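Local structure of periplasmic oligopeptide-binding protein (Burkholderia pseudomallei, 3ZS6) at residues A[90-95]-A[152-157]; A[224-227]-A[233-236]. The protein probably binds oligopeptides in the periplasm and delivers them to an ABC transporter for uptake. All blocks are in the same frame, centred on the assembly; numbering follows the deposited sequence.

Interaction 1: A[90-95]-A[152-157]; sequences QRLADP and APLTPV
The C-terminal turn of helix 82-93 packs against the loop that joins helix 145-148 to helix 159-165, with Leu92 facing Pro153 and Leu154, and Arg91 facing Val157. Leu92 works through one branch. Its CG lies anti to the backbone N (chi1 -178°), directed at the loop, and chi2 of 61° turns CD2 of Leu92 to 3.7 Å from CD2 of Leu154, where the two leucine side chains cross at about a right angle. CD2 of Leu92 also sits 3.5 Å from the carbonyl O of Pro153 and, more loosely, 4.3 Å from CB of that proline ring. Pro153 and Leu154 belong to a short 3-10 segment, 152-154, within the type 2 periplasmic binding protein fold of the family 5 solute-binding proteins. At its start the carbonyl O of Ala152 accepts two bonds from Thr155, just past its end: one from the backbone N and one from OG1 at 2.7 Å, the latter in the carbonyl plane. Farther along the loop, Val157 lies beside the Arg91 guanidinium. The arginine chain is extended from CG to NE; NH1 lies by the valine and NH2 forms a salt bridge with Asp19. Trp89, on the same helix, donates its indole N-H to the carbonyl O of Leu154.

Interaction 2: A[224-227]-A[233-236]; sequences RMYQ and YTYS
Tyr226, on the last turn of helix 219-227, meets Thr234 where the chain, after a short connection, turns back onto the helix end. CB of Tyr226 lies 4.0 Å from CG2 of Thr234. With CG anti to the backbone N (chi1 179°), the ring is directed at the returning loop, and CG of Tyr226 keeps the same 4.0 Å from the CG2 methyl of Thr234. The closest approach comes one atom farther out, where CD2 of Tyr226 is 3.5 Å from CG2 of Thr234; the methyl arrives obliquely to the ring. CD2 of Tyr226 also lies 4.3 Å from the backbone N of Tyr233, which sits at the ring edge, near its plane. The ring meets Phe249 edge-to-face and makes a cation-pi contact with Lys482; at the tip, OH hydrogen-bonds to Glu252. Thr234 divides its two branches: CG2 goes to the tyrosine, whereas OG1 of Thr234 donates to the carbonyl O of Ser236 at 2.7 Å, on a lone pair, and is also bonded to the backbone N of Leu480 in strand 470-480. Between the segments the contact is therefore van der Waals in character, a methyl against an aromatic ring, and neither hydroxyl bonds across it.

Following the chain from the N terminus, the first of the four segments lies on helix 82-93, and interaction 1 closes a long loop of 56 intervening residues, including strands 126-128 and 133-137 of the antiparallel sheet, when the chain returns at 152-157. Interaction 2 opens only later, on helix 219-227, and closes after just five residues at 233-236. The two loops therefore follow in series, neither nesting nor crossing. Their centres are 33 Å apart and their nearest atoms about 15 Å apart, without touching. Interaction 1 ties helix 82-93 to the loop before helix 159-165; interaction 2 folds the chain back on helix 219-227, beside strand 470-480 from near the C terminus.

Interaction 1: A[90-95]-A[152-157]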
loop_
_atom_site.group_PDB
_atom_site.type_symbol
_atom_site.label_atom_id
_atom_site.label_comp_id
_atom_site.label_asym_id
_atom_site.label_seq_id
_atom_site.Cartn_x
_atom_site.Cartn_y
_atom_site.Cartn_z
ATOM N N GLN A 90 -4.375 15.463 -13.871
ATOM C CA GLN A 90 -4.191 15.291 -15.311
ATOM C C GLN A 90 -2.805 14.678 -15.577
ATOM O O GLN A 90 -2.649 13.770 -16.402
ATOM C CB GLN A 90 -4.334 16.632 -16.049
ATOM C CG GLN A 90 -5.776 17.155 -16.184
ATOM C CD GLN A 90 -5.845 18.500 -16.894
ATOM O OE1 GLN A 90 -4.823 19.047 -17.301
ATOM N NE2 GLN A 90 -7.055 19.040 -17.041
ATOM N N ARG A 91 -1.807 15.176 -14.857
ATOM C CA ARG A 91 -0.433 14.688 -14.976
ATOM C C ARG A 91 -0.333 13.204 -14.590
ATOM O O ARG A 91 0.299 12.405 -15.281
ATOM C CB ARG A 91 0.484 15.542 -14.097
ATOM C CG ARG A 91 1.932 15.078 -14.018
ATOM C CD ARG A 91 2.743 16.079 -13.215
ATOM N NE ARG A 91 4.154 15.730 -13.152
ATOM C CZ ARG A 91 4.744 15.165 -12.103
ATOM N NH1 ARG A 91 4.043 14.870 -11.009
ATOM N NH2 ARG A 91 6.039 14.892 -12.150
ATOM N N LEU A 92 -0.978 12.846 -13.486
ATOM C CA LEU A 92 -1.030 11.464 -13.032
ATOM C C LEU A 92 -1.670 10.545 -14.074
ATOM O O LEU A 92 -1.186 9.434 -14.325
ATOM C CB LEU A 92 -1.807 11.377 -11.714
ATOM C CG LEU A 92 -1.921 9.988 -11.072
ATOM C CD1 LEU A 92 -0.541 9.427 -10.741
ATOM C CD2 LEU A 92 -2.780 10.038 -9.821
ATOM N N ALA A 93 -2.760 11.016 -14.674
ATOM C CA ALA A 93 -3.510 10.238 -15.657
ATOM C C ALA A 93 -2.760 10.087 -16.984
ATOM O O ALA A 93 -2.859 9.059 -17.652
ATOM C CB ALA A 93 -4.879 10.868 -15.893
ATOM N N ASP A 94 -2.016 11.121 -17.361
ATOM C CA ASP A 94 -1.269 11.134 -18.622
ATOM C C ASP A 94 -0.269 9.969 -18.732
ATOM O O ASP A 94 0.675 9.896 -17.960
ATOM C CB ASP A 94 -0.524 12.464 -18.728
ATOM C CG ASP A 94 0.125 12.672 -20.076
ATOM O OD1 ASP A 94 0.202 11.713 -20.875
ATOM O OD2 ASP A 94 0.569 13.810 -20.322
ATOM N N PRO A 95 -0.463 9.060 -19.707
ATOM C CA PRO A 95 0.463 7.917 -19.781
ATOM C C PRO A 95 1.896 8.348 -20.109
ATOM O O PRO A 95 2.838 7.596 -19.860
ATOM C CB PRO A 95 -0.123 7.054 -20.906
ATOM C CG PRO A 95 -0.967 8.007 -21.727
ATOM C CD PRO A 95 -1.520 8.992 -20.731
ATOM N N ALA A 152 -1.066 9.837 -1.158
ATOM C CA ALA A 152 0.000 10.641 -1.756
ATOM C C ALA A 152 -0.130 10.931 -3.252
ATOM O O ALA A 152 0.145 12.048 -3.687
ATOM C CB ALA A 152 1.374 10.053 -1.423
ATOM N N PRO A 153 -0.554 9.940 -4.050
ATOM C CA PRO A 153 -0.553 10.246 -5.483
ATOM C C PRO A 153 -1.616 11.274 -5.889
ATOM O O PRO A 153 -1.528 11.789 -7.003
ATOM C CB PRO A 153 -0.825 8.886 -6.142
ATOM C CG PRO A 153 -0.420 7.864 -5.088
ATOM C CD PRO A 153 -0.839 8.519 -3.789
ATOM N N LEU A 154 -2.587 11.573 -5.029
ATOM C CA LEU A 154 -3.571 12.609 -5.368
ATOM C C LEU A 154 -3.271 13.978 -4.739
ATOM O O LEU A 154 -4.054 14.923 -4.893
ATOM C CB LEU A 154 -5.013 12.151 -5.078
ATOM C CG LEU A 154 -5.475 10.927 -5.900
ATOM C CD1 LEU A 154 -6.899 10.501 -5.537
ATOM C CD2 LEU A 154 -5.379 11.194 -7.402
ATOM N N THR A 155 -2.138 14.093 -4.050
ATOM C CA THR A 155 -1.693 15.407 -3.584
ATOM C C THR A 155 -1.346 16.334 -4.757
ATOM O O THR A 155 -1.046 15.870 -5.864
ATOM C CB THR A 155 -0.491 15.324 -2.622
ATOM O OG1 THR A 155 0.618 14.688 -3.275
ATOM C CG2 THR A 155 -0.867 14.544 -1.363
ATOM N N PRO A 156 -1.386 17.653 -4.517
ATOM C CA PRO A 156 -1.123 18.585 -5.617
ATOM C C PRO A 156 0.365 18.677 -5.903
ATOM O O PRO A 156 1.186 18.331 -5.051
ATOM C CB PRO A 156 -1.654 19.921 -5.084
ATOM C CG PRO A 156 -1.514 19.812 -3.592
ATOM C CD PRO A 156 -1.713 18.345 -3.254
ATOM N N VAL A 157 0.689 19.112 -7.114
ATOM C CA VAL A 157 2.064 19.328 -7.537
ATOM C C VAL A 157 2.216 20.720 -8.143
ATOM O O VAL A 157 1.310 21.204 -8.816
ATOM C CB VAL A 157 2.486 18.283 -8.578
ATOM C CG1 VAL A 157 3.878 18.582 -9.092
ATOM C CG2 VAL A 157 2.415 16.888 -7.967
#

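Interaction 2: A[224-227]-A[233-236]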
loop_
_atom_site.group_PDB
_atom_site.type_symbol
_atom_site.label_atom_id
_atom_site.label_comp_id
_atom_site.label_asym_id
_atom_site.label_seq_id
_atom_site.Cartn_x
_atom_site.Cartn_y
_atom_site.Cartn_z
ATOM N N ARG A 224 17.768 -2.733 17.975
ATOM C CA ARG A 224 18.958 -2.274 18.673
ATOM C C ARG A 224 18.989 -0.754 18.752
ATOM O O ARG A 224 19.281 -0.182 19.801
ATOM C CB ARG A 224 20.215 -2.757 17.952
ATOM C CG ARG A 224 20.469 -4.250 18.018
ATOM C CD ARG A 224 21.836 -4.569 17.406
ATOM N NE ARG A 224 22.156 -5.992 17.431
ATOM C CZ ARG A 224 23.352 -6.490 17.122
ATOM N NH1 ARG A 224 24.339 -5.675 16.767
ATOM N NH2 ARG A 224 23.565 -7.799 17.170
ATOM N N MET A 225 18.695 -0.100 17.636
ATOM C CA MET A 225 18.707 1.356 17.607
ATOM C C MET A 225 17.592 1.946 18.467
ATOM O O MET A 225 17.759 2.998 19.078
ATOM C CB MET A 225 18.598 1.862 16.164
ATOM C CG MET A 225 19.886 1.702 15.364
ATOM S SD MET A 225 19.679 2.072 13.606
ATOM C CE MET A 225 18.689 0.691 13.086
ATOM N N TYR A 226 16.446 1.276 18.499
ATOM C CA TYR A 226 15.338 1.743 19.311
ATOM C C TYR A 226 15.763 1.671 20.773
ATOM O O TYR A 226 15.616 2.637 21.527
ATOM C CB TYR A 226 14.107 0.878 19.057
ATOM C CG TYR A 226 12.887 1.241 19.872
ATOM C CD1 TYR A 226 12.715 0.741 21.152
ATOM C CD2 TYR A 226 11.892 2.065 19.346
ATOM C CE1 TYR A 226 11.589 1.062 21.909
ATOM C CE2 TYR A 226 10.762 2.391 20.088
ATOM C CZ TYR A 226 10.622 1.887 21.370
ATOM O OH TYR A 226 9.510 2.187 22.110
ATOM N N GLN A 227 16.323 0.524 21.150
ATOM C CA GLN A 227 16.781 0.298 22.517
ATOM C C GLN A 227 17.820 1.342 22.943
ATOM O O GLN A 227 17.830 1.779 24.090
ATOM C CB GLN A 227 17.338 -1.122 22.656
ATOM C CG GLN A 227 17.698 -1.542 24.070
ATOM C CD GLN A 227 18.068 -3.021 24.163
ATOM O OE1 GLN A 227 17.966 -3.765 23.183
ATOM N NE2 GLN A 227 18.500 -3.450 25.347
ATOM N N TYR A 233 10.356 5.244 16.902
ATOM C CA TYR A 233 9.175 4.747 16.204
ATOM C C TYR A 233 9.664 3.762 15.146
ATOM O O TYR A 233 10.206 4.177 14.126
ATOM C CB TYR A 233 8.503 5.957 15.536
ATOM C CG TYR A 233 7.133 5.772 14.909
ATOM C CD1 TYR A 233 6.963 5.011 13.754
ATOM C CD2 TYR A 233 6.010 6.409 15.446
ATOM C CE1 TYR A 233 5.710 4.869 13.160
ATOM C CE2 TYR A 233 4.752 6.274 14.861
ATOM C CZ TYR A 233 4.610 5.500 13.721
ATOM O OH TYR A 233 3.371 5.356 13.138
ATOM N N THR A 234 9.492 2.462 15.388
ATOM C CA THR A 234 9.973 1.462 14.438
ATOM C C THR A 234 8.927 1.157 13.377
ATOM O O THR A 234 7.758 1.502 13.517
ATOM C CB THR A 234 10.348 0.116 15.120
ATOM O OG1 THR A 234 9.156 -0.578 15.522
ATOM C CG2 THR A 234 11.263 0.336 16.325
ATOM N N TYR A 235 9.353 0.468 12.328
ATOM C CA TYR A 235 8.430 0.023 11.297
ATOM C C TYR A 235 7.578 -1.143 11.807
ATOM O O TYR A 235 6.346 -1.129 11.704
ATOM C CB TYR A 235 9.205 -0.390 10.050
ATOM C CG TYR A 235 8.359 -1.118 9.033
ATOM C CD1 TYR A 235 7.320 -0.468 8.375
ATOM C CD2 TYR A 235 8.602 -2.455 8.729
ATOM C CE1 TYR A 235 6.537 -1.129 7.442
ATOM C CE2 TYR A 235 7.832 -3.125 7.789
ATOM C CZ TYR A 235 6.804 -2.458 7.150
ATOM O OH TYR A 235 6.036 -3.124 6.226
ATOM N N SER A 236 8.237 -2.142 12.384
ATOM C CA SER A 236 7.563 -3.325 12.907
ATOM C C SER A 236 8.341 -3.886 14.100
ATOM O O SER A 236 8.988 -3.144 14.829
ATOM C CB SER A 236 7.442 -4.379 11.802
ATOM O OG SER A 236 6.834 -5.565 12.273
#